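Local coordinates for putative polyketide biosynthesis enoyl-CoA hydratase homolog pksH (Bacillus subtilis, PDB 3HP0), which catalyses the dehydration of a carrier-tethered (S)-3-hydroxy-3-methylglutaryl group to a 3-methylglutaconyl group during synthesis of the antibiotic bacillaene, at residues Thr122-Ala127 / Leu180-Asp185; Ile104-Gly109 / Glu187-Leu192; Tyr90-Lys95 / Leu116-Ala121. All blocks are in the same frame, centred on the assembly; numbering follows the deposited sequence.

Contact 1 of 3, residues Thr122-Ala127 / Leu180-Asp185; sequences TDIAIA and LIDAFD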
loop_
_atom_site.group_PDB
_atom_site.type_symbol
_atom_site.label_atom_id
_atom_site.label_comp_id
_atom_site.label_asym_id
_atom_site.label_seq_id
_atom_site.Cartn_x
_atom_site.Cartn_y
_atom_site.Cartn_z
ATOM N N THR A 122 -3.825 -0.570 5.712
ATOM C CA THR A 122 -3.545 -0.617 7.132
ATOM C C THR A 122 -4.761 -0.152 7.910
ATOM O O THR A 122 -5.552 0.653 7.416
ATOM C CB THR A 122 -2.286 0.236 7.507
ATOM O OG1 THR A 122 -2.485 1.624 7.185
ATOM C CG2 THR A 122 -1.058 -0.294 6.752
ATOM N N ASP A 123 -4.930 -0.692 9.113
ATOM C CA ASP A 123 -6.055 -0.333 9.975
ATOM C C ASP A 123 -6.002 1.145 10.348
ATOM O O ASP A 123 -7.039 1.778 10.538
ATOM C CB ASP A 123 -6.020 -1.136 11.272
ATOM C CG ASP A 123 -6.257 -2.615 11.056
ATOM O OD1 ASP A 123 -7.333 -2.976 10.527
ATOM O OD2 ASP A 123 -5.373 -3.414 11.429
ATOM N N ILE A 124 -4.777 1.665 10.467
ATOM C CA ILE A 124 -4.530 3.049 10.842
ATOM C C ILE A 124 -3.357 3.635 10.073
ATOM O O ILE A 124 -2.272 3.044 10.017
ATOM C CB ILE A 124 -4.213 3.161 12.342
ATOM C CG1 ILE A 124 -5.412 2.661 13.148
ATOM C CG2 ILE A 124 -3.826 4.609 12.696
ATOM C CD1 ILE A 124 -5.223 2.750 14.632
ATOM N N ALA A 125 -3.569 4.812 9.497
ATOM C CA ALA A 125 -2.526 5.470 8.727
ATOM C C ALA A 125 -2.240 6.861 9.283
ATOM O O ALA A 125 -3.132 7.703 9.349
ATOM C CB ALA A 125 -2.940 5.562 7.258
ATOM N N ILE A 126 -0.994 7.089 9.680
ATOM C CA ILE A 126 -0.595 8.389 10.220
ATOM C C ILE A 126 0.499 9.029 9.358
ATOM O O ILE A 126 1.244 8.347 8.660
ATOM C CB ILE A 126 -0.065 8.254 11.662
ATOM C CG1 ILE A 126 1.264 7.513 11.658
ATOM C CG2 ILE A 126 -1.058 7.481 12.511
ATOM C CD1 ILE A 126 1.871 7.390 13.016
ATOM N N ALA A 127 0.603 10.346 9.408
ATOM C CA ALA A 127 1.619 11.006 8.605
ATOM C C ALA A 127 2.055 12.337 9.201
ATOM O O ALA A 127 1.572 12.741 10.262
ATOM C CB ALA A 127 1.083 11.214 7.185
ATOM N N LEU A 180 -8.386 9.355 4.070
ATOM C CA LEU A 180 -7.259 8.572 3.566
ATOM C C LEU A 180 -6.286 8.283 4.706
ATOM O O LEU A 180 -5.705 7.206 4.782
ATOM C CB LEU A 180 -6.528 9.315 2.449
ATOM C CG LEU A 180 -5.234 8.631 1.967
ATOM C CD1 LEU A 180 -5.469 7.131 1.770
ATOM C CD2 LEU A 180 -4.753 9.264 0.665
ATOM N N ILE A 181 -6.100 9.251 5.591
ATOM C CA ILE A 181 -5.225 9.052 6.721
ATOM C C ILE A 181 -5.950 9.504 7.987
ATOM O O ILE A 181 -6.721 10.471 7.969
ATOM C CB ILE A 181 -3.861 9.834 6.572
ATOM C CG1 ILE A 181 -4.127 11.283 6.207
ATOM C CG2 ILE A 181 -2.957 9.176 5.531
ATOM C CD1 ILE A 181 -4.316 12.151 7.416
ATOM N N ASP A 182 -5.723 8.781 9.078
ATOM C CA ASP A 182 -6.315 9.102 10.368
ATOM C C ASP A 182 -5.168 9.821 11.072
ATOM O O ASP A 182 -4.089 9.259 11.214
ATOM C CB ASP A 182 -6.660 7.811 11.144
ATOM C CG ASP A 182 -7.255 6.730 10.263
ATOM O OD1 ASP A 182 -6.492 5.955 9.640
ATOM O OD2 ASP A 182 -8.500 6.628 10.173
ATOM N N ALA A 183 -5.361 11.063 11.479
ATOM C CA ALA A 183 -4.293 11.797 12.186
ATOM C C ALA A 183 -2.947 11.959 11.459
ATOM O O ALA A 183 -2.424 11.051 10.823
ATOM C CB ALA A 183 -4.038 11.162 13.527
ATOM N N PHE A 184 -2.380 13.144 11.603
ATOM C CA PHE A 184 -1.107 13.480 11.005
ATOM C C PHE A 184 -0.562 14.639 11.829
ATOM O O PHE A 184 -1.324 15.338 12.500
ATOM C CB PHE A 184 -1.297 13.876 9.533
ATOM C CG PHE A 184 -1.886 15.243 9.346
ATOM C CD1 PHE A 184 -1.053 16.357 9.214
ATOM C CD2 PHE A 184 -3.272 15.421 9.261
ATOM C CE1 PHE A 184 -1.586 17.619 9.028
ATOM C CE2 PHE A 184 -3.814 16.692 9.072
ATOM C CZ PHE A 184 -2.967 17.789 8.941
ATOM N N ASP A 185 0.750 14.837 11.783
ATOM C CA ASP A 185 1.361 15.912 12.549
ATOM C C ASP A 185 2.826 16.096 12.175
ATOM O O ASP A 185 3.469 15.166 11.686
ATOM C CB ASP A 185 1.234 15.595 14.045
ATOM C CG ASP A 185 1.603 16.774 14.934
ATOM O OD1 ASP A 185 2.806 17.134 15.019
ATOM O OD2 ASP A 185 0.673 17.345 15.551
#

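Contact 2 of 3, residues Ile104-Gly109 / Glu187-Leu192; sequences ISHVRG and ESDVLL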
loop_
_atom_site.group_PDB
_atom_site.type_symbol
_atom_site.label_atom_id
_atom_site.label_comp_id
_atom_site.label_asym_id
_atom_site.label_seq_id
_atom_site.Cartn_x
_atom_site.Cartn_y
_atom_site.Cartn_z
ATOM N N ILE A 104 -0.563 -0.408 11.111
ATOM C CA ILE A 104 -0.413 1.038 11.006
ATOM C C ILE A 104 0.598 1.465 9.967
ATOM O O ILE A 104 1.698 0.928 9.906
ATOM C CB ILE A 104 0.086 1.679 12.332
ATOM C CG1 ILE A 104 -0.765 1.228 13.511
ATOM C CG2 ILE A 104 0.054 3.203 12.216
ATOM C CD1 ILE A 104 -0.277 1.795 14.822
ATOM N N SER A 105 0.213 2.454 9.170
ATOM C CA SER A 105 1.089 3.032 8.165
ATOM C C SER A 105 1.647 4.310 8.769
ATOM O O SER A 105 0.914 5.090 9.403
ATOM C CB SER A 105 0.319 3.412 6.901
ATOM O OG SER A 105 0.125 2.295 6.068
ATOM N N HIS A 106 2.940 4.516 8.584
ATOM C CA HIS A 106 3.587 5.720 9.076
ATOM C C HIS A 106 4.182 6.328 7.818
ATOM O O HIS A 106 5.205 5.868 7.310
ATOM C CB HIS A 106 4.666 5.370 10.098
ATOM C CG HIS A 106 5.359 6.565 10.665
ATOM N ND1 HIS A 106 4.740 7.788 10.794
ATOM C CD2 HIS A 106 6.614 6.725 11.145
ATOM C CE1 HIS A 106 5.583 8.652 11.325
ATOM N NE2 HIS A 106 6.728 8.033 11.548
ATOM N N VAL A 107 3.518 7.363 7.316
ATOM C CA VAL A 107 3.922 8.002 6.079
ATOM C C VAL A 107 4.606 9.358 6.155
ATOM O O VAL A 107 4.189 10.250 6.897
ATOM C CB VAL A 107 2.704 8.156 5.133
ATOM C CG1 VAL A 107 3.000 7.505 3.806
ATOM C CG2 VAL A 107 1.467 7.538 5.758
ATOM N N ARG A 108 5.650 9.497 5.346
ATOM C CA ARG A 108 6.413 10.733 5.220
ATOM C C ARG A 108 6.785 10.811 3.733
ATOM O O ARG A 108 7.237 9.822 3.158
ATOM C CB ARG A 108 7.722 10.679 6.016
ATOM C CG ARG A 108 7.665 10.334 7.497
ATOM C CD ARG A 108 9.089 9.962 7.941
ATOM N NE ARG A 108 9.277 9.864 9.387
ATOM C CZ ARG A 108 9.399 10.908 10.205
ATOM N NH1 ARG A 108 9.353 12.148 9.726
ATOM N NH2 ARG A 108 9.575 10.713 11.509
ATOM N N GLY A 109 6.598 11.965 3.105
ATOM C CA GLY A 109 6.976 12.081 1.708
ATOM C C GLY A 109 5.945 11.717 0.654
ATOM O O GLY A 109 4.768 11.529 0.945
ATOM N N GLU A 187 5.196 16.216 14.079
ATOM C CA GLU A 187 5.925 15.280 14.914
ATOM C C GLU A 187 5.309 13.880 14.828
ATOM O O GLU A 187 4.721 13.381 15.788
ATOM C CB GLU A 187 5.925 15.744 16.368
ATOM C CG GLU A 187 6.759 16.990 16.586
ATOM C CD GLU A 187 6.715 17.467 18.025
ATOM O OE1 GLU A 187 5.603 17.789 18.503
ATOM O OE2 GLU A 187 7.790 17.517 18.672
ATOM N N SER A 188 5.442 13.256 13.666
ATOM C CA SER A 188 4.914 11.927 13.467
ATOM C C SER A 188 5.984 10.927 13.874
ATOM O O SER A 188 6.785 10.463 13.064
ATOM C CB SER A 188 4.525 11.706 12.009
ATOM O OG SER A 188 5.683 11.681 11.197
ATOM N N ASP A 189 5.992 10.639 15.164
ATOM C CA ASP A 189 6.909 9.714 15.823
ATOM C C ASP A 189 6.287 9.807 17.197
ATOM O O ASP A 189 5.975 8.803 17.846
ATOM C CB ASP A 189 8.342 10.269 15.854
ATOM C CG ASP A 189 9.247 9.647 14.794
ATOM O OD1 ASP A 189 8.779 8.786 14.016
ATOM O OD2 ASP A 189 10.442 10.026 14.734
ATOM N N VAL A 190 6.086 11.056 17.602
ATOM C CA VAL A 190 5.451 11.358 18.859
ATOM C C VAL A 190 4.002 10.938 18.686
ATOM O O VAL A 190 3.395 10.342 19.568
ATOM C CB VAL A 190 5.496 12.870 19.163
ATOM C CG1 VAL A 190 4.683 13.158 20.424
ATOM C CG2 VAL A 190 6.950 13.342 19.303
ATOM N N LEU A 191 3.464 11.269 17.519
ATOM C CA LEU A 191 2.089 10.952 17.171
ATOM C C LEU A 191 1.917 9.432 17.132
ATOM O O LEU A 191 0.909 8.891 17.596
ATOM C CB LEU A 191 1.739 11.567 15.813
ATOM C CG LEU A 191 0.293 11.368 15.366
ATOM C CD1 LEU A 191 -0.629 11.918 16.436
ATOM C CD2 LEU A 191 0.054 12.053 14.020
ATOM N N LEU A 192 2.915 8.743 16.588
ATOM C CA LEU A 192 2.875 7.294 16.517
ATOM C C LEU A 192 2.862 6.733 17.935
ATOM O O LEU A 192 2.013 5.915 18.271
ATOM C CB LEU A 192 4.087 6.765 15.734
ATOM C CG LEU A 192 4.311 5.246 15.752
ATOM C CD1 LEU A 192 3.046 4.515 15.319
ATOM C CD2 LEU A 192 5.460 4.899 14.824
#

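Contact 3 of 3, residues Tyr90-Lys95 / Leu116-Ala121; sequences YDLWMK and LGFVSA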
loop_
_atom_site.group_PDB
_atom_site.type_symbol
_atom_site.label_atom_id
_atom_site.label_comp_id
_atom_site.label_asym_id
_atom_site.label_seq_id
_atom_site.Cartn_x
_atom_site.Cartn_y
_atom_site.Cartn_z
ATOM N N TYR A 90 -2.135 -8.289 -3.505
ATOM C CA TYR A 90 -3.507 -8.036 -3.084
ATOM C C TYR A 90 -3.820 -8.736 -1.770
ATOM O O TYR A 90 -4.403 -8.134 -0.869
ATOM C CB TYR A 90 -4.489 -8.497 -4.153
ATOM C CG TYR A 90 -5.858 -7.850 -4.055
ATOM C CD1 TYR A 90 -6.171 -6.720 -4.822
ATOM C CD2 TYR A 90 -6.848 -8.378 -3.218
ATOM C CE1 TYR A 90 -7.426 -6.146 -4.769
ATOM C CE2 TYR A 90 -8.120 -7.798 -3.153
ATOM C CZ TYR A 90 -8.403 -6.690 -3.936
ATOM O OH TYR A 90 -9.668 -6.147 -3.931
ATOM N N ASP A 91 -3.423 -10.003 -1.659
ATOM C CA ASP A 91 -3.667 -10.776 -0.443
ATOM C C ASP A 91 -2.907 -10.224 0.747
ATOM O O ASP A 91 -3.373 -10.317 1.878
ATOM C CB ASP A 91 -3.311 -12.246 -0.656
ATOM C CG ASP A 91 -4.310 -12.946 -1.540
ATOM O OD1 ASP A 91 -5.521 -12.696 -1.358
ATOM O OD2 ASP A 91 -3.895 -13.740 -2.408
ATOM N N LEU A 92 -1.738 -9.656 0.480
ATOM C CA LEU A 92 -0.924 -9.041 1.521
ATOM C C LEU A 92 -1.703 -7.844 2.077
ATOM O O LEU A 92 -1.884 -7.712 3.293
ATOM C CB LEU A 92 0.395 -8.567 0.929
ATOM C CG LEU A 92 1.301 -7.671 1.772
ATOM C CD1 LEU A 92 1.594 -8.310 3.120
ATOM C CD2 LEU A 92 2.579 -7.421 0.991
ATOM N N TRP A 93 -2.183 -6.985 1.185
ATOM C CA TRP A 93 -2.941 -5.824 1.620
ATOM C C TRP A 93 -4.192 -6.274 2.357
ATOM O O TRP A 93 -4.635 -5.612 3.295
ATOM C CB TRP A 93 -3.312 -4.940 0.429
ATOM C CG TRP A 93 -2.130 -4.209 -0.160
ATOM C CD1 TRP A 93 -0.934 -3.964 0.450
ATOM C CD2 TRP A 93 -2.050 -3.607 -1.455
ATOM N NE1 TRP A 93 -0.112 -3.247 -0.384
ATOM C CE2 TRP A 93 -0.772 -3.013 -1.561
ATOM C CE3 TRP A 93 -2.933 -3.513 -2.540
ATOM C CZ2 TRP A 93 -0.353 -2.332 -2.712
ATOM C CZ3 TRP A 93 -2.519 -2.839 -3.684
ATOM C CH2 TRP A 93 -1.239 -2.256 -3.760
HETATM N N MSE A 94 -4.752 -7.410 1.941
HETATM C CA MSE A 94 -5.946 -7.940 2.600
HETATM C C MSE A 94 -5.594 -8.424 4.002
HETATM O O MSE A 94 -6.360 -8.247 4.943
HETATM C CB MSE A 94 -6.540 -9.105 1.813
HETATM C CG MSE A 94 -7.189 -8.713 0.503
HETATM SE SE MSE A 94 -8.498 -10.042 -0.069
HETATM C CE MSE A 94 -10.023 -9.358 0.917
ATOM N N LYS A 95 -4.420 -9.028 4.128
ATOM C CA LYS A 95 -3.946 -9.558 5.402
ATOM C C LYS A 95 -3.842 -8.404 6.408
ATOM O O LYS A 95 -4.258 -8.529 7.566
ATOM C CB LYS A 95 -2.574 -10.211 5.206
ATOM C CG LYS A 95 -2.239 -11.337 6.166
ATOM C CD LYS A 95 -3.057 -12.579 5.838
ATOM C CE LYS A 95 -2.369 -13.855 6.326
ATOM N NZ LYS A 95 -3.085 -15.101 5.886
ATOM N N LEU A 116 0.218 3.592 -1.848
ATOM C CA LEU A 116 -1.166 3.924 -1.570
ATOM C C LEU A 116 -1.927 2.670 -1.155
ATOM O O LEU A 116 -2.789 2.718 -0.274
ATOM C CB LEU A 116 -1.808 4.561 -2.801
ATOM C CG LEU A 116 -2.983 5.467 -2.458
ATOM C CD1 LEU A 116 -2.636 6.325 -1.233
ATOM C CD2 LEU A 116 -3.313 6.346 -3.646
ATOM N N GLY A 117 -1.613 1.551 -1.800
ATOM C CA GLY A 117 -2.254 0.304 -1.434
ATOM C C GLY A 117 -1.987 0.068 0.046
ATOM O O GLY A 117 -2.914 -0.066 0.850
ATOM N N PHE A 118 -0.705 0.046 0.404
ATOM C CA PHE A 118 -0.280 -0.153 1.786
ATOM C C PHE A 118 -0.969 0.778 2.792
ATOM O O PHE A 118 -1.552 0.314 3.765
ATOM C CB PHE A 118 1.245 0.018 1.894
ATOM C CG PHE A 118 2.022 -1.160 1.386
ATOM C CD1 PHE A 118 2.160 -2.303 2.167
ATOM C CD2 PHE A 118 2.601 -1.143 0.113
ATOM C CE1 PHE A 118 2.861 -3.419 1.694
ATOM C CE2 PHE A 118 3.307 -2.264 -0.373
ATOM C CZ PHE A 118 3.432 -3.402 0.426
ATOM N N VAL A 119 -0.905 2.084 2.555
ATOM C CA VAL A 119 -1.509 3.049 3.468
ATOM C C VAL A 119 -3.020 2.879 3.625
ATOM O O VAL A 119 -3.559 3.014 4.728
ATOM C CB VAL A 119 -1.206 4.498 3.019
ATOM C CG1 VAL A 119 -1.944 5.478 3.898
ATOM C CG2 VAL A 119 0.308 4.765 3.083
ATOM N N SER A 120 -3.693 2.581 2.521
ATOM C CA SER A 120 -5.134 2.406 2.521
ATOM C C SER A 120 -5.546 1.150 3.266
ATOM O O SER A 120 -6.553 1.151 3.977
ATOM C CB SER A 120 -5.659 2.301 1.087
ATOM O OG SER A 120 -5.264 3.409 0.300
ATOM N N ALA A 121 -4.766 0.085 3.083
ATOM C CA ALA A 121 -5.045 -1.207 3.692
ATOM C C ALA A 121 -4.826 -1.289 5.198
ATOM O O ALA A 121 -5.561 -2.010 5.888
ATOM C CB ALA A 121 -4.216 -2.280 3.002
#

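Contact 1 of 3, residues Thr122-Ala127 / Leu180-Asp185
Of the polar atoms bonded across the contact, OD1 of Asp-182 is held best, gripped twice: the backbone N of Ala-125 donates to it, and Arg-154, from outside the two segments, forms a salt bridge with it. The Ala-125 N to Asp-182 OD1 bond is 3.1 Å, nearly straight at 171°, and arrives on the anti lone pair. CG of Asp-182 lies beside its own backbone N (chi1 -41°), so carboxylate and amide face the same residue. That amide returns a bond, Asp-182 N to Ala-125 O at 2.8 Å, more bent but in the carbonyl plane. Strand 124-127 is the outermost strand, within this chain, of the main sheet of the crotonase fold, and segment 180-185 runs obliquely along its outer edge, the other edge being bonded to strand 102-107. Ala-127 N makes a weak 3.4 Å bond to Ala-183 O, and the same oxygen takes a CA-H...O contact from Ile-126 CA. Apolar contact is modest: the CG2 branch of Ile-181 meets Ala-125 CB at 4.0 Å, while the Phe-184 ring, with CG in the crowded position between N and C (chi1 75°), leads off to Val-172 and Ser-176 of helix 172-178.

Contact 2 of 3, residues Ile104-Gly109 / Glu187-Leu192
Charge and hydrogen bonding converge on OD1 of Asp-189, met by one hydrogen bond and one salt bridge, from His-106 on the strand and Arg-108 just after it. His-106 NE2 donates to Asp-189 OD1 at 3.3 Å with a bend (144°), from above the carboxylate plane and tilted out of the imidazole plane. Arg-108 NH2 forms a salt bridge to the same Asp-189 OD1, also at 3.3 Å, with guanidinium and carboxylate planes 80° apart. The Arg-108 chain is extended from CG to NE; its NH1 has a second carboxylate, Asp-128.

In the packing, Ser-188, centre of an inverse gamma turn, touches both flat groups: its CB lies in the plane at the imidazole edge, while its OG sits 3.8 Å above the centre of the Arg-108 guanidinium. That hydroxyl is buried without a polar partner in the model. Leu-192 CD2 comes over one face of the imidazole, 4.3 Å from His-106 CD2, and Leu-192 CD1 meets Ile-104 CD1 tip to tip.

Helix 190-199 thus begins against one side of strand 102-107, whose edges are hydrogen-bonded to strands 53-57 and 124-127; Leu-192 also reaches Ile-126, and Ile-104 continues onto Leu-196 and Leu-199.

Contact 3 of 3, residues Tyr90-Lys95 / Leu116-Ala121
Trp-93 has the most surface buried, and its indole reaches from helix 87-98 across to helix 115-121, using both a face and an edge. The ring lies against the other helix so that Gly-117 CA stands over the face of the six-membered ring, 3.5 Å from its centroid and 12° off the normal, a CH-pi contact. A CB on Gly-117 would point straight into the indole, so the lack of a side chain is what lets the ring come this close.

Phe-118 takes the edge. Trp-93 NE1 lies 3.3 Å above the centre of the phenyl plane, in a T-shaped pair whose planes stand at 81°. Leu-92 CD2 reaches Phe-118 as well, 4.1 Å from its CE1. Ala-121 completes the seam, its CB set 3.8 Å from Trp-93 CB and also against the Trp-93 carbonyl oxygen. The two helix segments run roughly parallel, 26° apart, with axes 9.2 Å from each other.

Phe-118 N is close to Trp-93 NE1, but both are donors and cannot bond. With NE1 over the Phe-118 ring centre, its N-H points into the pi cloud, where a buried polar hydrogen probably finds an electrostatic partner.

Contacts 1 and 2 adjoin, their centres 8 Å apart, because strands 124-127 and 102-107 are neighbours in the sheet: Ile-124 O lies 2.7 Å from Ser-105 N, and Ser-105 O 2.8 Å from Ile-126 N, both probable hydrogen bonds. Contact 3 packs deeper, 14 Å from contact 1 and 18 Å from contact 2 between centres. Val-119, in segment 116-121, ties it to both, with CG1 3.5 Å from Ala-125 CB and CG2 3.9 Å from Val-107 CG1. Contact 3 is the nearest to the active-site residues, though not touching them: the side chain of Trp-93 is about 10 Å from that of Glu-137, and that of Phe-118 about 12 Å from that of Asp-68.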